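Long-range contact in lantibiotic dehydratase (Microbispora corallina, PDB 5EHK), which probably dehydrates serine and threonine residues of the NAI-107 precursor peptide, using glutamyl-tRNA as co-substrate: residues Leu91-Leu105 / Ala125-Arg137. Numbering follows the deposited sequence.
Sequences LMEAVELASPSLAGL and AALALLRYDIRMR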
ATOM      1  N   LEU A  91      16.436 -23.778 -43.618  1.00 31.52           N
ATOM      2  CA  LEU A  91      16.945 -23.811 -42.246  1.00 39.72           C
ATOM      3  C   LEU A  91      18.358 -23.285 -42.109  1.00 38.47           C
ATOM      4  O   LEU A  91      18.689 -22.665 -41.107  1.00 43.14           O
ATOM      5  CB  LEU A  91      16.898 -25.222 -41.649  1.00 41.14           C
ATOM      6  CG  LEU A  91      17.661 -25.439 -40.326  1.00 33.60           C
ATOM      7  CD1 LEU A  91      17.082 -24.610 -39.196  1.00 32.84           C
ATOM      8  CD2 LEU A  91      17.667 -26.902 -39.928  1.00 41.67           C
ATOM      9  N   MET A  92      19.217 -23.566 -43.078  1.00 46.11           N
ATOM     10  CA  MET A  92      20.577 -23.049 -42.987  1.00 42.16           C
ATOM     11  C   MET A  92      20.548 -21.575 -43.290  1.00 34.61           C
ATOM     12  O   MET A  92      21.362 -20.828 -42.770  1.00 38.18           O
ATOM     13  CB  MET A  92      21.561 -23.783 -43.905  1.00 38.71           C
ATOM     14  CG  MET A  92      22.075 -25.114 -43.365  1.00 39.55           C
ATOM     15  SD  MET A  92      22.781 -25.110 -41.690  1.00 42.46           S
ATOM     16  CE  MET A  92      21.372 -25.622 -40.691  1.00 43.02           C
ATOM     17  N   GLU A  93      19.600 -21.167 -44.130  1.00 38.33           N
ATOM     18  CA  GLU A  93      19.421 -19.753 -44.472  1.00 40.87           C
ATOM     19  C   GLU A  93      18.828 -18.990 -43.290  1.00 40.46           C
ATOM     20  O   GLU A  93      19.211 -17.852 -43.000  1.00 37.46           O
ATOM     21  CB  GLU A  93      18.520 -19.596 -45.698  1.00 38.71           C
ATOM     22  CG  GLU A  93      18.501 -18.182 -46.262  1.00 44.74           C
ATOM     23  CD  GLU A  93      17.629 -18.032 -47.504  1.00 48.29           C
ATOM     24  OE1 GLU A  93      17.424 -19.024 -48.223  1.00 44.15           O
ATOM     25  OE2 GLU A  93      17.141 -16.913 -47.765  1.00 54.66           O
ATOM     26  N   ALA A  94      17.870 -19.621 -42.626  1.00 42.74           N
ATOM     27  CA  ALA A  94      17.257 -19.042 -41.445  1.00 43.06           C
ATOM     28  C   ALA A  94      18.290 -18.847 -40.338  1.00 36.37           C
ATOM     29  O   ALA A  94      18.306 -17.808 -39.684  1.00 39.18           O
ATOM     30  CB  ALA A  94      16.093 -19.916 -40.954  1.00 40.67           C
ATOM     31  N   VAL A  95      19.154 -19.836 -40.137  1.00 31.55           N
ATOM     32  CA  VAL A  95      20.142 -19.761 -39.067  1.00 35.73           C
ATOM     33  C   VAL A  95      21.251 -18.751 -39.400  1.00 34.16           C
ATOM     34  O   VAL A  95      21.806 -18.117 -38.509  1.00 38.88           O
ATOM     35  CB  VAL A  95      20.691 -21.162 -38.658  1.00 34.52           C
ATOM     36  CG1 VAL A  95      21.803 -21.035 -37.627  1.00 32.51           C
ATOM     37  CG2 VAL A  95      19.581 -22.014 -38.083  1.00 29.45           C
ATOM     38  N   GLU A  96      21.553 -18.585 -40.681  1.00 33.16           N
ATOM     39  CA  GLU A  96      22.501 -17.553 -41.125  1.00 41.30           C
ATOM     40  C   GLU A  96      21.983 -16.141 -40.817  1.00 39.40           C
ATOM     41  O   GLU A  96      22.753 -15.184 -40.688  1.00 33.70           O
ATOM     42  CB  GLU A  96      22.767 -17.677 -42.635  1.00 37.22           C
ATOM     43  CG  GLU A  96      24.205 -18.049 -42.988  1.00 39.68           C
ATOM     44  CD  GLU A  96      24.295 -19.148 -44.040  1.00 41.39           C
ATOM     45  OE1 GLU A  96      23.477 -19.158 -44.991  1.00 33.09           O
ATOM     46  OE2 GLU A  96      25.190 -20.009 -43.904  1.00 42.99           O
ATOM     47  N   LEU A  97      20.668 -16.035 -40.687  1.00 39.06           N
ATOM     48  CA  LEU A  97      20.021 -14.766 -40.463  1.00 37.28           C
ATOM     49  C   LEU A  97      19.802 -14.491 -38.973  1.00 37.73           C
ATOM     50  O   LEU A  97      20.073 -13.389 -38.508  1.00 40.82           O
ATOM     51  CB  LEU A  97      18.689 -14.772 -41.193  1.00 32.94           C
ATOM     52  CG  LEU A  97      17.915 -13.472 -41.227  1.00 31.19           C
ATOM     53  CD1 LEU A  97      18.769 -12.399 -41.863  1.00 37.48           C
ATOM     54  CD2 LEU A  97      16.657 -13.690 -42.018  1.00 39.65           C
ATOM     55  N   ALA A  98      19.350 -15.493 -38.224  1.00 34.57           N
ATOM     56  CA  ALA A  98      19.020 -15.309 -36.807  1.00 38.05           C
ATOM     57  C   ALA A  98      20.246 -15.345 -35.907  1.00 42.74           C
ATOM     58  O   ALA A  98      20.296 -14.674 -34.875  1.00 45.52           O
ATOM     59  CB  ALA A  98      17.982 -16.343 -36.334  1.00 33.43           C
ATOM     60  N   SER A  99      21.224 -16.154 -36.284  1.00 38.81           N
ATOM     61  CA  SER A  99      22.407 -16.323 -35.460  1.00 41.55           C
ATOM     62  C   SER A  99      23.618 -16.580 -36.349  1.00 44.06           C
ATOM     63  O   SER A  99      23.985 -17.730 -36.573  1.00 44.80           O
ATOM     64  CB  SER A  99      22.200 -17.480 -34.477  1.00 33.06           C
ATOM     65  OG  SER A  99      23.384 -17.756 -33.756  1.00 32.62           O
ATOM     66  N   PRO A 100      24.244 -15.509 -36.868  1.00 48.73           N
ATOM     67  CA  PRO A 100      25.427 -15.737 -37.702  1.00 42.44           C
ATOM     68  C   PRO A 100      26.483 -16.549 -36.966  1.00 41.54           C
ATOM     69  O   PRO A 100      27.151 -17.360 -37.591  1.00 48.31           O
ATOM     70  CB  PRO A 100      25.921 -14.314 -38.031  1.00 45.93           C
ATOM     71  CG  PRO A 100      25.255 -13.418 -37.038  1.00 47.00           C
ATOM     72  CD  PRO A 100      23.923 -14.073 -36.752  1.00 49.38           C
ATOM     73  N   SER A 101      26.609 -16.359 -35.657  1.00 42.42           N
ATOM     74  CA  SER A 101      27.573 -17.123 -34.869  1.00 44.16           C
ATOM     75  C   SER A 101      27.343 -18.634 -34.940  1.00 47.82           C
ATOM     76  O   SER A 101      28.296 -19.403 -35.113  1.00 52.35           O
ATOM     77  CB  SER A 101      27.562 -16.679 -33.402  1.00 42.56           C
ATOM     78  OG  SER A 101      26.405 -17.152 -32.736  1.00 38.91           O
ATOM     79  N   LEU A 102      26.087 -19.059 -34.812  1.00 44.48           N
ATOM     80  CA  LEU A 102      25.769 -20.479 -34.885  1.00 39.48           C
ATOM     81  C   LEU A 102      25.981 -20.961 -36.305  1.00 45.93           C
ATOM     82  O   LEU A 102      26.379 -22.104 -36.532  1.00 44.43           O
ATOM     83  CB  LEU A 102      24.329 -20.744 -34.448  1.00 40.90           C
ATOM     84  CG  LEU A 102      23.846 -22.195 -34.567  1.00 43.93           C
ATOM     85  CD1 LEU A 102      24.699 -23.111 -33.706  1.00 43.41           C
ATOM     86  CD2 LEU A 102      22.386 -22.318 -34.170  1.00 38.07           C
ATOM     87  N   ALA A 103      25.717 -20.068 -37.254  1.00 45.48           N
ATOM     88  CA  ALA A 103      25.872 -20.376 -38.664  1.00 41.68           C
ATOM     89  C   ALA A 103      27.336 -20.620 -38.978  1.00 48.83           C
ATOM     90  O   ALA A 103      27.672 -21.415 -39.857  1.00 51.60           O
ATOM     91  CB  ALA A 103      25.313 -19.256 -39.526  1.00 40.13           C
ATOM     92  N   GLY A 104      28.212 -19.934 -38.258  1.00 47.62           N
ATOM     93  CA  GLY A 104      29.633 -20.120 -38.465  1.00 52.39           C
ATOM     94  C   GLY A 104      30.049 -21.524 -38.069  1.00 56.99           C
ATOM     95  O   GLY A 104      30.756 -22.210 -38.809  1.00 62.90           O
ATOM     96  N   LEU A 105      29.571 -21.973 -36.917  1.00 49.57           N
ATOM     97  CA  LEU A 105      29.908 -23.305 -36.445  1.00 55.12           C
ATOM     98  C   LEU A 105      29.424 -24.389 -37.418  1.00 54.98           C
ATOM     99  O   LEU A 105      30.122 -25.370 -37.667  1.00 56.64           O
ATOM    100  CB  LEU A 105      29.356 -23.520 -35.035  1.00 53.34           C
ATOM    101  CG  LEU A 105      29.720 -24.831 -34.348  1.00 49.29           C
ATOM    102  CD1 LEU A 105      29.900 -24.613 -32.857  1.00 56.44           C
ATOM    103  CD2 LEU A 105      28.645 -25.864 -34.610  1.00 50.70           C
ATOM    104  N   ALA A 125      25.913 -25.762 -28.906  1.00 54.79           N
ATOM    105  CA  ALA A 125      25.475 -25.365 -30.249  1.00 47.62           C
ATOM    106  C   ALA A 125      24.362 -26.229 -30.829  1.00 48.81           C
ATOM    107  O   ALA A 125      23.492 -25.732 -31.541  1.00 46.83           O
ATOM    108  CB  ALA A 125      26.649 -25.356 -31.196  1.00 55.48           C
ATOM    109  N   ALA A 126      24.411 -27.528 -30.555  1.00 51.36           N
ATOM    110  CA  ALA A 126      23.368 -28.435 -31.002  1.00 43.64           C
ATOM    111  C   ALA A 126      22.001 -28.054 -30.403  1.00 43.86           C
ATOM    112  O   ALA A 126      20.998 -28.012 -31.117  1.00 39.79           O
ATOM    113  CB  ALA A 126      23.728 -29.852 -30.658  1.00 51.47           C
ATOM    114  N   LEU A 127      21.965 -27.747 -29.107  1.00 47.76           N
ATOM    115  CA  LEU A 127      20.715 -27.338 -28.453  1.00 42.14           C
ATOM    116  C   LEU A 127      20.151 -26.046 -29.050  1.00 39.64           C
ATOM    117  O   LEU A 127      18.940 -25.896 -29.212  1.00 35.21           O
ATOM    118  CB  LEU A 127      20.886 -27.207 -26.935  1.00 40.39           C
ATOM    119  CG  LEU A 127      21.052 -28.497 -26.130  1.00 42.86           C
ATOM    120  CD1 LEU A 127      21.112 -28.201 -24.639  1.00 43.23           C
ATOM    121  CD2 LEU A 127      19.920 -29.471 -26.432  1.00 41.71           C
ATOM    122  N   ALA A 128      21.038 -25.110 -29.360  1.00 39.98           N
ATOM    123  CA  ALA A 128      20.647 -23.888 -30.040  1.00 37.44           C
ATOM    124  C   ALA A 128      20.009 -24.221 -31.384  1.00 37.89           C
ATOM    125  O   ALA A 128      18.951 -23.694 -31.730  1.00 40.03           O
ATOM    126  CB  ALA A 128      21.854 -22.989 -30.243  1.00 41.03           C
ATOM    127  N   LEU A 129      20.642 -25.118 -32.133  1.00 42.69           N
ATOM    128  CA  LEU A 129      20.127 -25.497 -33.441  1.00 40.27           C
ATOM    129  C   LEU A 129      18.783 -26.194 -33.315  1.00 39.74           C
ATOM    130  O   LEU A 129      17.874 -25.962 -34.115  1.00 35.76           O
ATOM    131  CB  LEU A 129      21.089 -26.441 -34.140  1.00 36.53           C
ATOM    132  CG  LEU A 129      20.540 -26.842 -35.501  1.00 42.65           C
ATOM    133  CD1 LEU A 129      20.894 -25.792 -36.549  1.00 41.76           C
ATOM    134  CD2 LEU A 129      21.018 -28.225 -35.893  1.00 46.30           C
ATOM    135  N   LEU A 130      18.654 -27.010 -32.274  1.00 38.47           N
ATOM    136  CA  LEU A 130      17.424 -27.745 -32.016  1.00 36.80           C
ATOM    137  C   LEU A 130      16.274 -26.792 -31.752  1.00 36.35           C
ATOM    138  O   LEU A 130      15.152 -27.047 -32.168  1.00 36.61           O
ATOM    139  CB  LEU A 130      17.608 -28.703 -30.839  1.00 39.81           C
ATOM    140  CG  LEU A 130      16.426 -29.591 -30.457  1.00 41.79           C
ATOM    141  CD1 LEU A 130      15.997 -30.449 -31.628  1.00 41.23           C
ATOM    142  CD2 LEU A 130      16.791 -30.450 -29.253  1.00 46.73           C
ATOM    143  N   ARG A 131      16.556 -25.706 -31.040  1.00 38.14           N
ATOM    144  CA  ARG A 131      15.553 -24.688 -30.766  1.00 35.43           C
ATOM    145  C   ARG A 131      15.060 -24.092 -32.067  1.00 37.15           C
ATOM    146  O   ARG A 131      13.865 -23.852 -32.231  1.00 37.25           O
ATOM    147  CB  ARG A 131      16.117 -23.599 -29.868  1.00 41.42           C
ATOM    148  CG  ARG A 131      16.441 -24.070 -28.480  1.00 36.54           C
ATOM    149  CD  ARG A 131      17.111 -22.977 -27.682  1.00 37.91           C
ATOM    150  NE  ARG A 131      17.651 -23.525 -26.444  1.00 51.28           N
ATOM    151  CZ  ARG A 131      16.917 -23.744 -25.356  1.00 57.06           C
ATOM    152  NH1 ARG A 131      15.618 -23.444 -25.357  1.00 51.02           N
ATOM    153  NH2 ARG A 131      17.481 -24.253 -24.267  1.00 55.12           N
ATOM    154  N   TYR A 132      15.997 -23.808 -32.968  1.00 34.15           N
ATOM    155  CA  TYR A 132      15.675 -23.238 -34.276  1.00 34.13           C
ATOM    156  C   TYR A 132      14.936 -24.216 -35.216  1.00 36.85           C
ATOM    157  O   TYR A 132      14.135 -23.796 -36.054  1.00 37.60           O
ATOM    158  CB  TYR A 132      16.945 -22.706 -34.949  1.00 33.52           C
ATOM    159  CG  TYR A 132      17.485 -21.412 -34.349  1.00 36.84           C
ATOM    160  CD1 TYR A 132      16.657 -20.315 -34.133  1.00 35.02           C
ATOM    161  CD2 TYR A 132      18.822 -21.302 -33.977  1.00 32.91           C
ATOM    162  CE1 TYR A 132      17.146 -19.146 -33.585  1.00 33.90           C
ATOM    163  CE2 TYR A 132      19.319 -20.144 -33.431  1.00 36.49           C
ATOM    164  CZ  TYR A 132      18.478 -19.067 -33.238  1.00 40.25           C
ATOM    165  OH  TYR A 132      18.980 -17.915 -32.687  1.00 40.23           O
ATOM    166  N   ASP A 133      15.209 -25.511 -35.082  1.00 34.60           N
ATOM    167  CA  ASP A 133      14.567 -26.519 -35.917  1.00 33.65           C
ATOM    168  C   ASP A 133      13.104 -26.600 -35.493  1.00 34.98           C
ATOM    169  O   ASP A 133      12.202 -26.311 -36.282  1.00 34.28           O
ATOM    170  CB  ASP A 133      15.264 -27.878 -35.707  1.00 40.84           C
ATOM    171  CG  ASP A 133      14.850 -28.952 -36.734  1.00 46.56           C
ATOM    172  OD1 ASP A 133      13.693 -28.963 -37.217  1.00 51.50           O
ATOM    173  OD2 ASP A 133      15.708 -29.810 -37.044  1.00 42.35           O
ATOM    174  N   ILE A 134      12.893 -26.945 -34.225  1.00 34.28           N
ATOM    175  CA  ILE A 134      11.576 -27.000 -33.617  1.00 27.37           C
ATOM    176  C   ILE A 134      10.769 -25.758 -33.943  1.00 34.54           C
ATOM    177  O   ILE A 134       9.582 -25.855 -34.270  1.00 35.05           O
ATOM    178  CB  ILE A 134      11.697 -27.112 -32.091  1.00 28.00           C
ATOM    179  CG1 ILE A 134      12.361 -28.438 -31.737  1.00 29.93           C
ATOM    180  CG2 ILE A 134      10.333 -27.014 -31.422  1.00 24.10           C
ATOM    181  CD1 ILE A 134      12.406 -28.728 -30.279  1.00 32.77           C
ATOM    182  N   ARG A 135      11.415 -24.594 -33.871  1.00 31.94           N
ATOM    183  CA  ARG A 135      10.721 -23.349 -34.151  1.00 29.78           C
ATOM    184  C   ARG A 135      10.200 -23.338 -35.561  1.00 29.78           C
ATOM    185  O   ARG A 135       9.034 -23.025 -35.786  1.00 30.88           O
ATOM    186  CB  ARG A 135      11.615 -22.133 -33.980  1.00 37.05           C
ATOM    187  CG  ARG A 135      10.807 -20.864 -33.852  1.00 32.77           C
ATOM    188  CD  ARG A 135      11.551 -19.626 -34.291  1.00 32.23           C
ATOM    189  NE  ARG A 135      10.856 -18.454 -33.777  1.00 41.06           N
ATOM    190  CZ  ARG A 135      11.167 -17.837 -32.643  1.00 37.22           C
ATOM    191  NH1 ARG A 135      12.210 -18.243 -31.921  1.00 35.68           N
ATOM    192  NH2 ARG A 135      10.453 -16.792 -32.254  1.00 33.77           N
ATOM    193  N   MET A 136      11.077 -23.681 -36.500  1.00 28.31           N
ATOM    194  CA  MET A 136      10.782 -23.587 -37.929  1.00 31.81           C
ATOM    195  C   MET A 136       9.615 -24.472 -38.325  1.00 33.83           C
ATOM    196  O   MET A 136       8.932 -24.235 -39.336  1.00 28.94           O
ATOM    197  CB  MET A 136      12.001 -23.971 -38.755  1.00 30.89           C
ATOM    198  CG  MET A 136      11.868 -23.587 -40.203  1.00 29.45           C
ATOM    199  SD  MET A 136      13.421 -23.646 -41.109  1.00 38.67           S
ATOM    200  CE  MET A 136      13.087 -22.417 -42.375  1.00 38.67           C
ATOM    201  N   ARG A 137       9.367 -25.475 -37.498  1.00 29.67           N
ATOM    202  CA  ARG A 137       8.374 -26.462 -37.828  1.00 28.86           C
ATOM    203  C   ARG A 137       7.130 -26.378 -36.932  1.00 30.64           C
ATOM    204  O   ARG A 137       6.105 -26.994 -37.213  1.00 32.18           O
ATOM    205  CB  ARG A 137       9.040 -27.850 -37.911  1.00 31.88           C
ATOM    206  CG  ARG A 137      10.042 -27.926 -39.115  1.00 38.71           C
ATOM    207  CD  ARG A 137      11.060 -29.081 -39.088  1.00 45.86           C
ATOM    208  NE  ARG A 137      10.393 -30.391 -39.043  1.00 68.38           N
ATOM    209  CZ  ARG A 137       9.981 -31.109 -40.095  1.00 52.23           C
ATOM    210  NH1 ARG A 137      10.157 -30.681 -41.346  1.00 38.31           N
ATOM    211  NH2 ARG A 137       9.379 -32.272 -39.878  1.00 44.37           N
TER
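Leu-102 carries CG trans to its backbone N (chi1 176°), and Tyr-132 turns its ring to the side of its own backbone N (chi1 -73°). These torsions bring the Leu-102 methyl CD2 to the edge of the Tyr-132 ring, near its plane, with CD2 3.7 Å from Tyr-132 CD2. The motif is a knob into a hole: Leu-102 sits among Ala-125, Ala-128, Leu-129 and Tyr-132 of helix 125-137. Its other methyl, CD1, lies 3.9 Å from Ala-125 CB. Leu-105 CD1 meets the same Ala-125 CB at 3.7 Å.

The contact joins two consecutive short helices, 92-98 and 100-105, to one long helix in the lantibiotic dehydratase N-terminal family region. Both short helices run steeply across that helix. The two short helices meet at Ser-99, which is also the N-cap of the second. Its OG accepts from Leu-102 N at 3.2 Å, which ties the turn to the residue that forms the knob. Ser-99 CB and Ala-98 CB approach the hydroxyl end of Tyr-132 obliquely. Val-95 CG2 reaches the Tyr-132 CB and Leu-129 CD1. Phe-146 also meets the Tyr-132 ring.

No hydrogen bond crosses between the segments, so apolar packing holds them. Helix 79-85 adds to it through Ala-85, which touches Leu-91 and Leu-129. At the far end, the extended Met-136 chain reaches back to the start of helix 92-98. There its SD lies 3.7 Å from Leu-91 CA. Its CE comes to 4.2 Å from Ala-94 CB.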